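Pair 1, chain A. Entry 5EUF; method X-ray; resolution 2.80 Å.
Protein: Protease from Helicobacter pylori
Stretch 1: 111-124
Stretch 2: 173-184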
# COMPACT_ATOMS: atom_id res chain seq x y z
N GLU A 111 20.03 24.56 16.65
CA GLU A 111 20.99 24.52 15.56
C GLU A 111 20.60 23.50 14.48
O GLU A 111 20.95 23.66 13.31
CB GLU A 111 22.38 24.19 16.11
CG GLU A 111 23.51 24.32 15.11
CD GLU A 111 23.71 25.74 14.64
OE1 GLU A 111 23.51 26.67 15.45
OE2 GLU A 111 24.06 25.93 13.46
N THR A 112 19.86 22.46 14.86
CA THR A 112 19.47 21.42 13.91
C THR A 112 18.03 21.59 13.42
O THR A 112 17.64 21.00 12.41
CB THR A 112 19.62 20.01 14.53
OG1 THR A 112 18.74 19.89 15.66
CG2 THR A 112 21.05 19.77 14.97
N MSE A 113 17.24 22.37 14.14
CA MSE A 113 15.84 22.55 13.79
C MSE A 113 15.66 23.50 12.61
O MSE A 113 15.14 23.12 11.56
CB MSE A 113 15.04 23.07 14.99
CG MSE A 113 13.60 23.43 14.67
SE MSE A 113 12.44 23.27 16.22
CE MSE A 113 12.03 25.14 16.50
N GLY A 114 16.10 24.75 12.78
CA GLY A 114 15.89 25.76 11.76
C GLY A 114 17.17 26.22 11.10
O GLY A 114 17.27 27.36 10.66
N SER A 115 18.13 25.32 11.00
CA SER A 115 19.45 25.67 10.50
C SER A 115 20.17 24.47 9.88
O SER A 115 21.34 24.56 9.50
CB SER A 115 20.28 26.27 11.64
OG SER A 115 21.59 26.60 11.21
N LEU A 116 19.46 23.35 9.78
CA LEU A 116 20.04 22.13 9.22
C LEU A 116 20.10 22.19 7.70
O LEU A 116 19.06 22.22 7.03
CB LEU A 116 19.22 20.91 9.65
CG LEU A 116 19.66 19.56 9.09
CD1 LEU A 116 20.90 19.05 9.81
CD2 LEU A 116 18.53 18.55 9.18
N ASN A 117 21.31 22.21 7.15
CA ASN A 117 21.45 22.11 5.70
C ASN A 117 21.71 20.66 5.31
O ASN A 117 22.51 19.97 5.94
CB ASN A 117 22.57 23.02 5.18
CG ASN A 117 23.90 22.77 5.85
OD1 ASN A 117 24.60 21.81 5.53
ND2 ASN A 117 24.28 23.65 6.77
N LEU A 118 21.01 20.21 4.28
CA LEU A 118 21.07 18.81 3.87
C LEU A 118 21.88 18.66 2.59
O LEU A 118 21.33 18.63 1.49
CB LEU A 118 19.66 18.26 3.70
CG LEU A 118 18.85 18.14 5.00
CD1 LEU A 118 17.36 18.33 4.77
CD2 LEU A 118 19.12 16.80 5.66
N LYS A 119 23.20 18.58 2.75
CA LYS A 119 24.11 18.48 1.61
C LYS A 119 23.97 17.15 0.88
O LYS A 119 23.72 16.11 1.50
CB LYS A 119 25.56 18.68 2.07
CG LYS A 119 25.86 20.06 2.65
CD LYS A 119 27.34 20.23 2.97
N GLU A 120 24.14 17.18 -0.44
CA GLU A 120 24.08 15.98 -1.27
C GLU A 120 25.17 14.98 -0.87
O GLU A 120 24.95 13.77 -0.89
CB GLU A 120 24.22 16.34 -2.74
CG GLU A 120 24.24 15.15 -3.69
CD GLU A 120 24.84 15.50 -5.04
OE1 GLU A 120 25.74 16.37 -5.09
OE2 GLU A 120 24.42 14.90 -6.05
N ASP A 121 26.35 15.50 -0.51
CA ASP A 121 27.48 14.66 -0.14
C ASP A 121 27.29 14.00 1.23
O ASP A 121 28.12 13.20 1.66
CB ASP A 121 28.77 15.48 -0.14
CG ASP A 121 28.69 16.70 0.75
OD1 ASP A 121 28.25 17.77 0.27
OD2 ASP A 121 29.06 16.60 1.94
N GLU A 122 26.20 14.34 1.90
CA GLU A 122 25.85 13.72 3.17
C GLU A 122 24.68 12.77 2.99
O GLU A 122 24.59 11.74 3.65
CB GLU A 122 25.49 14.78 4.21
CG GLU A 122 26.63 15.73 4.53
CD GLU A 122 26.23 16.81 5.51
OE1 GLU A 122 25.05 17.23 5.49
OE2 GLU A 122 27.10 17.25 6.29
N PHE A 123 23.78 13.12 2.08
CA PHE A 123 22.61 12.32 1.80
C PHE A 123 22.96 11.01 1.09
O PHE A 123 22.44 9.95 1.42
CB PHE A 123 21.61 13.11 0.96
CG PHE A 123 20.68 12.26 0.16
CD1 PHE A 123 19.66 11.55 0.77
CD2 PHE A 123 20.83 12.15 -1.22
CE1 PHE A 123 18.80 10.76 0.03
CE2 PHE A 123 19.98 11.36 -1.96
CZ PHE A 123 18.96 10.67 -1.34
N LEU A 124 23.85 11.10 0.11
CA LEU A 124 24.23 9.93 -0.68
C LEU A 124 24.91 8.82 0.14
O LEU A 124 24.51 7.66 0.03
CB LEU A 124 25.14 10.34 -1.85
CG LEU A 124 24.47 11.15 -2.96
CD1 LEU A 124 25.43 11.34 -4.13
CD2 LEU A 124 23.19 10.48 -3.41
N ASN A 173 15.22 4.78 -4.08
CA ASN A 173 14.81 5.79 -5.05
C ASN A 173 14.55 7.17 -4.45
O ASN A 173 13.94 8.02 -5.09
CB ASN A 173 13.56 5.32 -5.80
CG ASN A 173 13.87 4.30 -6.86
OD1 ASN A 173 14.13 4.65 -8.02
ND2 ASN A 173 13.86 3.02 -6.49
N TRP A 174 15.01 7.38 -3.22
CA TRP A 174 14.92 8.69 -2.60
C TRP A 174 15.71 9.71 -3.41
O TRP A 174 16.68 9.36 -4.08
CB TRP A 174 15.46 8.66 -1.17
CG TRP A 174 14.59 7.96 -0.18
CD1 TRP A 174 13.24 7.77 -0.26
CD2 TRP A 174 15.01 7.36 1.05
NE1 TRP A 174 12.79 7.08 0.85
CE2 TRP A 174 13.86 6.82 1.67
CE3 TRP A 174 16.24 7.23 1.70
CZ2 TRP A 174 13.91 6.16 2.89
CZ3 TRP A 174 16.29 6.57 2.91
CH2 TRP A 174 15.14 6.05 3.50
N THR A 175 15.28 10.96 -3.36
CA THR A 175 16.07 12.06 -3.91
C THR A 175 16.31 13.09 -2.82
O THR A 175 15.57 13.16 -1.85
CB THR A 175 15.39 12.72 -5.12
OG1 THR A 175 14.17 13.35 -4.71
CG2 THR A 175 15.09 11.70 -6.20
N LEU A 176 17.36 13.89 -2.99
CA LEU A 176 17.67 14.96 -2.04
C LEU A 176 16.51 15.94 -1.96
O LEU A 176 16.21 16.47 -0.89
CB LEU A 176 18.96 15.67 -2.45
CG LEU A 176 19.46 16.76 -1.50
CD1 LEU A 176 19.76 16.18 -0.12
CD2 LEU A 176 20.69 17.45 -2.08
N LYS A 177 15.86 16.18 -3.10
CA LYS A 177 14.71 17.07 -3.16
C LYS A 177 13.56 16.53 -2.32
O LYS A 177 12.90 17.28 -1.61
CB LYS A 177 14.26 17.26 -4.61
CG LYS A 177 13.16 18.30 -4.80
CD LYS A 177 12.80 18.46 -6.27
CE LYS A 177 11.61 19.38 -6.47
NZ LYS A 177 11.16 19.43 -7.90
N ASP A 178 13.34 15.21 -2.39
CA ASP A 178 12.28 14.56 -1.61
C ASP A 178 12.46 14.80 -0.12
O ASP A 178 11.52 15.15 0.59
CB ASP A 178 12.25 13.06 -1.88
CG ASP A 178 11.66 12.72 -3.23
OD1 ASP A 178 10.73 13.43 -3.68
OD2 ASP A 178 12.13 11.74 -3.85
N ILE A 179 13.69 14.62 0.33
CA ILE A 179 14.03 14.73 1.74
C ILE A 179 13.99 16.18 2.22
O ILE A 179 13.51 16.47 3.32
CB ILE A 179 15.40 14.11 2.02
CG1 ILE A 179 15.31 12.59 1.88
CG2 ILE A 179 15.92 14.49 3.39
CD1 ILE A 179 16.51 11.86 2.37
N LYS A 180 14.48 17.10 1.39
CA LYS A 180 14.41 18.52 1.71
C LYS A 180 12.96 18.97 1.83
O LYS A 180 12.62 19.78 2.69
CB LYS A 180 15.16 19.35 0.67
CG LYS A 180 16.67 19.23 0.74
CD LYS A 180 17.34 20.22 -0.18
CE LYS A 180 18.85 20.23 0.00
NZ LYS A 180 19.49 21.24 -0.88
N LYS A 181 12.10 18.44 0.96
CA LYS A 181 10.68 18.76 1.00
C LYS A 181 10.05 18.25 2.29
O LYS A 181 9.35 18.99 2.97
CB LYS A 181 9.96 18.16 -0.21
N PHE A 182 10.33 16.99 2.62
CA PHE A 182 9.76 16.36 3.80
C PHE A 182 10.21 17.06 5.08
O PHE A 182 9.39 17.36 5.95
CB PHE A 182 10.15 14.88 3.85
CG PHE A 182 9.35 14.06 4.83
CD1 PHE A 182 9.72 13.99 6.17
CD2 PHE A 182 8.23 13.36 4.42
CE1 PHE A 182 8.99 13.24 7.07
CE2 PHE A 182 7.49 12.61 5.31
CZ PHE A 182 7.87 12.55 6.64
N HIS A 183 11.51 17.32 5.19
CA HIS A 183 12.07 17.91 6.40
C HIS A 183 11.55 19.32 6.65
O HIS A 183 11.04 19.61 7.73
CB HIS A 183 13.59 17.93 6.34
CG HIS A 183 14.23 18.58 7.52
ND1 HIS A 183 14.65 19.89 7.51
CD2 HIS A 183 14.50 18.11 8.76
CE1 HIS A 183 15.16 20.19 8.69
NE2 HIS A 183 15.08 19.13 9.47
N SER A 184 11.69 20.19 5.66
CA SER A 184 11.28 21.59 5.80
C SER A 184 9.78 21.72 6.05
O SER A 184 9.32 22.73 6.59
CB SER A 184 11.67 22.39 4.55
OG SER A 184 10.90 21.98 3.43

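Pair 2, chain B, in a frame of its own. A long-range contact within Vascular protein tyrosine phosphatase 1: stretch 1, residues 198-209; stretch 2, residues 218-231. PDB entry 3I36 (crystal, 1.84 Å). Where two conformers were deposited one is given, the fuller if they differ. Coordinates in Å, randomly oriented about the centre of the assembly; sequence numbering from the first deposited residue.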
# COMPACT_ATOMS: atom_id res chain seq x y z
N HIS B 198 13.08 -4.74 -16.76
CA HIS B 198 13.28 -3.42 -16.21
C HIS B 198 13.57 -3.57 -14.73
O HIS B 198 13.44 -4.66 -14.17
CB HIS B 198 12.07 -2.53 -16.46
CG HIS B 198 10.83 -2.96 -15.74
ND1 HIS B 198 10.67 -2.79 -14.38
CD2 HIS B 198 9.70 -3.54 -16.19
CE1 HIS B 198 9.48 -3.25 -14.02
NE2 HIS B 198 8.87 -3.71 -15.10
N PRO B 199 14.00 -2.47 -14.11
CA PRO B 199 14.36 -2.51 -12.70
C PRO B 199 13.11 -2.52 -11.85
O PRO B 199 12.02 -2.14 -12.27
CB PRO B 199 15.09 -1.17 -12.48
CG PRO B 199 15.40 -0.65 -13.84
CD PRO B 199 14.29 -1.15 -14.70
N LEU B 200 13.29 -2.97 -10.63
CA LEU B 200 12.27 -2.81 -9.64
C LEU B 200 13.02 -2.56 -8.36
O LEU B 200 14.03 -3.20 -8.10
CB LEU B 200 11.40 -4.07 -9.53
CG LEU B 200 10.31 -3.94 -8.46
CD1 LEU B 200 9.00 -4.59 -8.89
CD2 LEU B 200 10.80 -4.52 -7.13
N ARG B 201 12.55 -1.59 -7.61
CA ARG B 201 13.10 -1.35 -6.30
C ARG B 201 12.03 -1.66 -5.29
O ARG B 201 10.87 -1.26 -5.44
CB ARG B 201 13.54 0.12 -6.15
CG ARG B 201 13.95 0.47 -4.73
CD ARG B 201 14.83 1.69 -4.71
NE ARG B 201 16.01 1.50 -5.54
CZ ARG B 201 16.84 2.48 -5.86
NH1 ARG B 201 16.61 3.72 -5.42
NH2 ARG B 201 17.89 2.23 -6.64
N GLN B 202 12.42 -2.36 -4.24
CA GLN B 202 11.52 -2.74 -3.21
C GLN B 202 11.94 -2.00 -1.97
O GLN B 202 13.08 -2.12 -1.51
CB GLN B 202 11.63 -4.24 -2.93
CG GLN B 202 10.72 -4.70 -1.82
CD GLN B 202 11.21 -6.02 -1.24
OE1 GLN B 202 12.42 -6.24 -1.15
NE2 GLN B 202 10.29 -6.90 -0.87
N PHE B 203 11.02 -1.22 -1.44
CA PHE B 203 11.25 -0.47 -0.22
C PHE B 203 10.63 -1.27 0.90
O PHE B 203 9.41 -1.33 1.03
CB PHE B 203 10.61 0.90 -0.33
CG PHE B 203 11.15 1.71 -1.47
CD1 PHE B 203 12.19 2.61 -1.27
CD2 PHE B 203 10.67 1.53 -2.75
CE1 PHE B 203 12.70 3.35 -2.33
CE2 PHE B 203 11.17 2.25 -3.81
CZ PHE B 203 12.18 3.17 -3.60
N HIS B 204 11.49 -1.91 1.67
CA HIS B 204 11.02 -2.77 2.72
C HIS B 204 11.11 -2.06 4.06
O HIS B 204 12.18 -1.95 4.64
CB HIS B 204 11.83 -4.06 2.76
CG HIS B 204 11.21 -5.11 3.63
ND1 HIS B 204 11.68 -6.41 3.68
CD2 HIS B 204 10.14 -5.06 4.46
CE1 HIS B 204 10.93 -7.10 4.53
NE2 HIS B 204 9.99 -6.31 5.01
N PHE B 205 9.98 -1.54 4.51
CA PHE B 205 9.88 -0.91 5.81
C PHE B 205 9.79 -2.04 6.81
O PHE B 205 8.77 -2.73 6.89
CB PHE B 205 8.63 -0.07 5.89
CG PHE B 205 8.61 0.87 7.05
CD1 PHE B 205 7.86 0.58 8.18
CD2 PHE B 205 9.34 2.05 7.01
CE1 PHE B 205 7.84 1.46 9.25
CE2 PHE B 205 9.32 2.93 8.06
CZ PHE B 205 8.57 2.64 9.20
N THR B 206 10.85 -2.24 7.58
CA THR B 206 10.91 -3.40 8.45
C THR B 206 10.61 -3.04 9.89
O THR B 206 10.55 -3.92 10.75
CB THR B 206 12.31 -4.01 8.43
OG1 THR B 206 13.26 -2.98 8.75
CG2 THR B 206 12.62 -4.56 7.05
N SER B 207 10.40 -1.76 10.14
CA SER B 207 10.38 -1.27 11.51
C SER B 207 9.01 -0.82 12.01
O SER B 207 8.91 -0.16 13.02
CB SER B 207 11.41 -0.15 11.70
OG SER B 207 11.16 0.91 10.80
N TRP B 208 7.95 -1.19 11.30
CA TRP B 208 6.64 -0.93 11.85
C TRP B 208 6.48 -1.81 13.09
O TRP B 208 6.78 -3.00 13.05
CB TRP B 208 5.58 -1.30 10.82
CG TRP B 208 4.27 -0.68 11.11
CD1 TRP B 208 3.44 -0.96 12.15
CD2 TRP B 208 3.62 0.34 10.34
NE1 TRP B 208 2.31 -0.18 12.08
CE2 TRP B 208 2.40 0.62 10.97
CE3 TRP B 208 3.96 1.04 9.18
CZ2 TRP B 208 1.51 1.59 10.49
CZ3 TRP B 208 3.08 1.98 8.69
CH2 TRP B 208 1.87 2.25 9.35
N PRO B 209 5.99 -1.23 14.20
CA PRO B 209 5.94 -2.03 15.44
C PRO B 209 5.04 -3.25 15.26
O PRO B 209 4.12 -3.21 14.46
CB PRO B 209 5.34 -1.06 16.46
CG PRO B 209 5.57 0.32 15.89
CD PRO B 209 5.47 0.14 14.40
N ASP B 218 8.22 10.53 11.59
CA ASP B 218 9.28 11.00 10.70
C ASP B 218 9.89 9.88 9.86
O ASP B 218 10.17 10.08 8.68
CB ASP B 218 10.37 11.76 11.48
CG ASP B 218 10.84 11.03 12.71
OD1 ASP B 218 10.47 9.85 12.90
OD2 ASP B 218 11.59 11.64 13.51
N LEU B 219 10.06 8.70 10.44
CA LEU B 219 10.72 7.63 9.72
C LEU B 219 9.86 7.15 8.56
O LEU B 219 10.35 6.98 7.44
CB LEU B 219 11.06 6.46 10.64
CG LEU B 219 12.22 6.81 11.58
CD1 LEU B 219 12.37 5.76 12.67
CD2 LEU B 219 13.50 6.95 10.77
N LEU B 220 8.57 6.95 8.82
CA LEU B 220 7.70 6.51 7.75
C LEU B 220 7.60 7.60 6.69
O LEU B 220 7.54 7.31 5.49
CB LEU B 220 6.32 6.15 8.28
CG LEU B 220 5.38 5.50 7.27
CD1 LEU B 220 5.95 4.18 6.77
CD2 LEU B 220 4.05 5.27 7.93
N ILE B 221 7.58 8.85 7.13
CA ILE B 221 7.50 9.96 6.18
C ILE B 221 8.78 10.06 5.35
O ILE B 221 8.73 10.24 4.14
CB ILE B 221 7.21 11.29 6.89
CG1 ILE B 221 5.77 11.31 7.39
CG2 ILE B 221 7.49 12.47 5.96
CD1 ILE B 221 5.50 12.35 8.48
N ASN B 222 9.94 9.92 6.00
CA ASN B 222 11.21 9.89 5.28
C ASN B 222 11.28 8.71 4.31
O ASN B 222 11.82 8.83 3.22
CB ASN B 222 12.37 9.85 6.27
CG ASN B 222 12.48 11.11 7.09
OD1 ASN B 222 12.01 12.18 6.69
ND2 ASN B 222 13.12 11.01 8.25
N PHE B 223 10.74 7.58 4.74
CA PHE B 223 10.68 6.39 3.91
C PHE B 223 9.81 6.69 2.69
O PHE B 223 10.19 6.38 1.56
CB PHE B 223 10.10 5.26 4.74
CG PHE B 223 9.82 4.01 3.98
CD1 PHE B 223 10.82 3.09 3.74
CD2 PHE B 223 8.53 3.70 3.58
CE1 PHE B 223 10.55 1.91 3.09
CE2 PHE B 223 8.25 2.52 2.92
CZ PHE B 223 9.27 1.62 2.68
N ARG B 224 8.65 7.30 2.91
CA ARG B 224 7.82 7.74 1.79
C ARG B 224 8.60 8.65 0.85
O ARG B 224 8.53 8.50 -0.38
CB ARG B 224 6.53 8.46 2.23
CG ARG B 224 5.55 8.48 1.04
CD ARG B 224 4.92 9.82 0.62
NE ARG B 224 5.83 10.93 0.46
CZ ARG B 224 5.65 11.98 -0.35
NH1 ARG B 224 4.62 12.10 -1.17
NH2 ARG B 224 6.56 12.94 -0.34
N TYR B 225 9.32 9.61 1.40
CA TYR B 225 10.14 10.48 0.56
C TYR B 225 11.13 9.68 -0.27
O TYR B 225 11.36 10.00 -1.43
CB TYR B 225 10.84 11.57 1.37
CG TYR B 225 9.92 12.72 1.72
CD1 TYR B 225 9.44 13.58 0.74
CD2 TYR B 225 9.53 12.94 3.03
CE1 TYR B 225 8.60 14.63 1.06
CE2 TYR B 225 8.69 13.99 3.36
CZ TYR B 225 8.23 14.82 2.37
OH TYR B 225 7.39 15.85 2.70
N LEU B 226 11.71 8.64 0.31
CA LEU B 226 12.65 7.80 -0.45
C LEU B 226 11.95 7.15 -1.63
O LEU B 226 12.45 7.14 -2.76
CB LEU B 226 13.27 6.74 0.45
CG LEU B 226 14.26 7.24 1.50
CD1 LEU B 226 14.89 6.07 2.24
CD2 LEU B 226 15.33 8.13 0.86
N VAL B 227 10.77 6.59 -1.37
CA VAL B 227 9.99 5.97 -2.42
C VAL B 227 9.72 6.98 -3.51
O VAL B 227 9.90 6.71 -4.70
CB VAL B 227 8.65 5.43 -1.88
CG1 VAL B 227 7.79 4.87 -3.01
CG2 VAL B 227 8.90 4.39 -0.81
N ARG B 228 9.28 8.16 -3.10
CA ARG B 228 8.94 9.21 -4.05
C ARG B 228 10.16 9.67 -4.85
O ARG B 228 10.07 9.96 -6.05
CB ARG B 228 8.28 10.38 -3.31
CG ARG B 228 6.78 10.14 -3.09
CD ARG B 228 6.16 9.93 -4.44
NE ARG B 228 4.79 9.44 -4.41
CZ ARG B 228 4.17 8.96 -5.47
NH1 ARG B 228 4.81 8.92 -6.63
NH2 ARG B 228 2.92 8.52 -5.39
N ASP B 229 11.30 9.75 -4.18
CA ASP B 229 12.52 10.14 -4.85
C ASP B 229 12.79 9.19 -6.01
O ASP B 229 13.10 9.61 -7.14
CB ASP B 229 13.68 10.12 -3.88
CG ASP B 229 14.94 10.72 -4.48
OD1 ASP B 229 14.97 11.94 -4.70
OD2 ASP B 229 15.88 9.95 -4.75
N TYR B 230 12.66 7.90 -5.73
CA TYR B 230 12.83 6.89 -6.76
C TYR B 230 11.76 6.99 -7.84
O TYR B 230 12.07 6.91 -9.03
CB TYR B 230 12.82 5.50 -6.14
CG TYR B 230 12.88 4.37 -7.13
CD1 TYR B 230 14.08 4.02 -7.74
CD2 TYR B 230 11.75 3.62 -7.42
CE1 TYR B 230 14.14 2.97 -8.64
CE2 TYR B 230 11.80 2.56 -8.31
CZ TYR B 230 12.99 2.24 -8.91
OH TYR B 230 13.02 1.19 -9.80
N MET B 231 10.51 7.16 -7.43
CA MET B 231 9.40 7.23 -8.38
C MET B 231 9.58 8.33 -9.42
O MET B 231 9.00 8.28 -10.49
CB MET B 231 8.07 7.41 -7.65
CG MET B 231 7.65 6.15 -6.91
SD MET B 231 7.63 4.72 -8.00
CE MET B 231 6.34 5.16 -9.16

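The sharpest difference lies at one matched position, A:Glu120 in pair 1 and B:Phe205 in pair 2. The CA atoms superpose within 0.6 Å, yet the glutamate gives the helix only its aliphatic base, A:Glu120 CB lying 3.8 Å from A:Leu176 CD2 while the carboxylate end leads away. The phenylalanine points toward the helix and turns its ring edge to the face of B:Phe223, the counterpart of A:Leu176; the B:Phe205 and B:Phe223 ring centroids are 5.0 Å apart and the planes of these two rings at 65°. One face of the B:Phe205 ring also receives B:Leu220 CD1, 3.8 Å from its centroid.

The common framework is an extended segment running past a helix, and 14 central residues superpose with an RMSD of 0.9 Å. In pair 1 the segment around A:Leu116 to A:Lys119 is loop, followed by a helix from A:Glu120; in pair 2 B:His198 to B:Phe205 is a strand, antiparallel to its helix at 178°. Alternation of side chains is kept: A:Leu116 and A:Leu118, like B:Arg201 and B:Phe203, point toward the helix, whereas A:Asn117 and B:Gln202 between them point away.

At the centre A:Leu118 matches B:Phe203. The leucine packs among helix side chains, its CD1 4.3 Å from A:Ile179 CG2 and 4.1 Å from A:His183 CB. The larger phenylalanine touches the same four matched helix positions, but with a ring: B:Val227 CG2 sits over its face, 3.8 Å from the ring centroid, and its edge is directed to the face of B:Tyr230. At the position of B:Val227, pair 1 has A:Lys180, whose extended side chain comes nearer to the other stretch and places CE 3.3 Å from A:Leu118 O.

Three residues further along the helix, the matched pair A:His183 and B:Tyr230 also holds a ring. A:Leu116 CD2 approaches A:His183 NE2 to 3.5 Å. In pair 2 B:Arg201 packs through its aliphatic base, with CB over the tyrosine face at 3.7 Å from the ring centroid, and B:Tyr230 CD1 lies over one face of the guanidinium.

Pair 1 also brings in A:Phe123, from the helix that follows its extended segment and a position without a match. Its CE1 packs 3.5 Å from A:Ile179 CD1 and its CB 3.7 Å from A:Leu176 CD1. Neither interface has a hydrogen bond between its stretches among the modelled atoms; the buried areas, 538 and 622 Å², rest on side-chain packing, which pair 2 achieves largely with aromatic rings.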